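PDB 2WQK: 5'-nucleotidase SURE from Aquifex aeolicus, which probably hydrolyses nucleoside 5'-monophosphates to the nucleoside and phosphate, using a divalent metal cation. Local coordinates for the interface of chains A and B. Coordinates in Å, arbitrary orientation; residue numbers count along the deposited sequence, not the author numbering. Chains: chain A/B, 5'-nucleotidase SURE.

The interface of chains A and B. Residues chain A 74-75, 78-79; chain B 187, 189, 203.
Helix 69-80 of chain A packs against a beta-hairpin-like arm of chain B, strands 186-193 and 199-206, where B:Glu187 meets A:His74 and A:Arg78, one helical turn apart. The contact has a twin with the chains exchanged, although the structure alone does not show that this dimer is the working form. B:Glu187 carries its CG anti to the backbone N (chi1 -178°) and runs on extended, a reach that suits glutamate to bridging from strand to helix. Its carboxylate oxygen OE1 accepts from two donors. Histidine offers an in-plane N-H: A:His74 ND1 lies 2.6 Å from the syn lone pair of B:Glu187 OE1, in a nearly straight bond (178° at H). Arginine brings a charged NE on an aliphatic stem: A:Arg78 NE lies 2.7 Å from B:Glu187 OE1, on the anti lone pair, in a hydrogen bond and salt bridge that is more bent (150° at H) and tilted from the guanidinium plane. The two donors would be expected to stabilise the carboxylate's negative charge. Beside this polar cluster, branched aliphatic side chains pack between helix and arm; beta-branched valine and isoleucine suit the strands. B:Val189 CG2 packs on the arginine stem, 3.9 Å from A:Arg78 CD, while B:Val189 CG1 lies 3.8 Å from A:Val79 CG2. Leucine suits its place because one methyl can serve both strands: A:Leu75 CD2 sits 3.9 Å from B:Val189 CG1 and 4.0 Å from B:Ile203 CG1.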
ATOM      1  N   HIS A  74      17.083 -13.520  -5.408  1.00 11.73           N
ATOM      2  CA  HIS A  74      18.058 -13.765  -4.371  1.00 12.41           C
ATOM      3  C   HIS A  74      17.739 -15.009  -3.529  1.00 13.39           C
ATOM      4  O   HIS A  74      18.672 -15.825  -3.229  1.00 14.17           O
ATOM      5  CB  HIS A  74      18.269 -12.505  -3.512  1.00 12.89           C
ATOM      6  CG  HIS A  74      19.050 -11.438  -4.232  1.00 14.26           C
ATOM      7  ND1 HIS A  74      20.318 -11.060  -3.850  1.00 16.60           N
ATOM      8  CD2 HIS A  74      18.748 -10.679  -5.310  1.00 14.93           C
ATOM      9  CE1 HIS A  74      20.770 -10.131  -4.682  1.00 17.84           C
ATOM     10  NE2 HIS A  74      19.835  -9.873  -5.576  1.00 15.62           N
ATOM     11  N   LEU A  75      16.469 -15.179  -3.164  1.00 12.68           N
ATOM     12  CA  LEU A  75      16.081 -16.399  -2.416  1.00 13.92           C
ATOM     13  C   LEU A  75      16.182 -17.622  -3.343  1.00 13.84           C
ATOM     14  O   LEU A  75      16.546 -18.725  -2.902  1.00 15.26           O
ATOM     15  CB  LEU A  75      14.678 -16.285  -1.822  1.00 14.27           C
ATOM     16  CG  LEU A  75      14.540 -15.303  -0.641  1.00 16.04           C
ATOM     17  CD1 LEU A  75      13.092 -15.175  -0.218  1.00 19.14           C
ATOM     18  CD2 LEU A  75      15.425 -15.701   0.573  1.00 17.40           C
ATOM     19  N   ARG A  78      20.098 -18.332  -3.527  1.00 15.01           N
ATOM     20  CA  ARG A  78      20.770 -18.722  -2.290  1.00 16.38           C
ATOM     21  C   ARG A  78      20.103 -19.877  -1.591  1.00 16.87           C
ATOM     22  O   ARG A  78      20.801 -20.697  -0.999  1.00 19.82           O
ATOM     23  CB  ARG A  78      20.914 -17.531  -1.333  1.00 16.91           C
ATOM     24  CG  ARG A  78      21.755 -16.472  -1.932  1.00 20.46           C
ATOM     25  CD  ARG A  78      22.275 -15.414  -0.939  1.00 24.21           C
ATOM     26  NE  ARG A  78      22.978 -14.427  -1.731  1.00 27.91           N
ATOM     27  CZ  ARG A  78      24.269 -14.467  -2.033  1.00 31.67           C
ATOM     28  NH1 ARG A  78      25.054 -15.440  -1.567  1.00 34.37           N
ATOM     29  NH2 ARG A  78      24.772 -13.498  -2.796  1.00 32.66           N
ATOM     30  N   VAL A  79      18.782 -19.932  -1.596  1.00 16.47           N
ATOM     31  CA  VAL A  79      18.056 -20.980  -0.828  1.00 17.18           C
ATOM     32  C   VAL A  79      17.707 -22.141  -1.756  1.00 17.00           C
ATOM     33  O   VAL A  79      18.172 -23.281  -1.542  1.00 19.76           O
ATOM     34  CB  VAL A  79      16.790 -20.440  -0.119  1.00 17.52           C
ATOM     35  CG1 VAL A  79      16.099 -21.548   0.680  1.00 18.18           C
ATOM     36  CG2 VAL A  79      17.122 -19.193   0.777  1.00 18.38           C
TER
ATOM     37  N   GLU B 187      25.878 -10.769   1.498  1.00 23.96           N
ATOM     38  CA  GLU B 187      24.505 -11.170   1.691  1.00 23.84           C
ATOM     39  C   GLU B 187      24.465 -12.548   2.332  1.00 23.44           C
ATOM     40  O   GLU B 187      25.115 -13.467   1.858  1.00 24.38           O
ATOM     41  CB  GLU B 187      23.807 -11.176   0.348  1.00 24.18           C
ATOM     42  CG  GLU B 187      22.366 -11.525   0.375  1.00 24.65           C
ATOM     43  CD  GLU B 187      21.701 -11.208  -0.961  1.00 28.66           C
ATOM     44  OE1 GLU B 187      21.668 -12.063  -1.832  1.00 30.83           O
ATOM     45  OE2 GLU B 187      21.248 -10.072  -1.142  1.00 31.91           O
ATOM     46  N   VAL B 189      21.454 -15.356   4.003  1.00 20.99           N
ATOM     47  CA  VAL B 189      20.042 -15.646   4.281  1.00 20.99           C
ATOM     48  C   VAL B 189      19.928 -16.507   5.528  1.00 21.62           C
ATOM     49  O   VAL B 189      20.605 -17.561   5.647  1.00 22.93           O
ATOM     50  CB  VAL B 189      19.324 -16.342   3.095  1.00 20.78           C
ATOM     51  CG1 VAL B 189      17.855 -16.597   3.438  1.00 20.26           C
ATOM     52  CG2 VAL B 189      19.500 -15.498   1.826  1.00 22.14           C
ATOM     53  N   ILE B 203      16.836 -11.976   4.627  1.00 18.34           N
ATOM     54  CA  ILE B 203      18.023 -11.630   3.860  1.00 19.04           C
ATOM     55  C   ILE B 203      18.770 -10.544   4.632  1.00 20.22           C
ATOM     56  O   ILE B 203      18.228  -9.453   4.911  1.00 21.89           O
ATOM     57  CB  ILE B 203      17.679 -11.117   2.457  1.00 19.33           C
ATOM     58  CG1 ILE B 203      16.765 -12.104   1.707  1.00 18.94           C
ATOM     59  CG2 ILE B 203      18.965 -10.816   1.688  1.00 20.52           C
ATOM     60  CD1 ILE B 203      16.234 -11.555   0.349  1.00 18.21           C
TER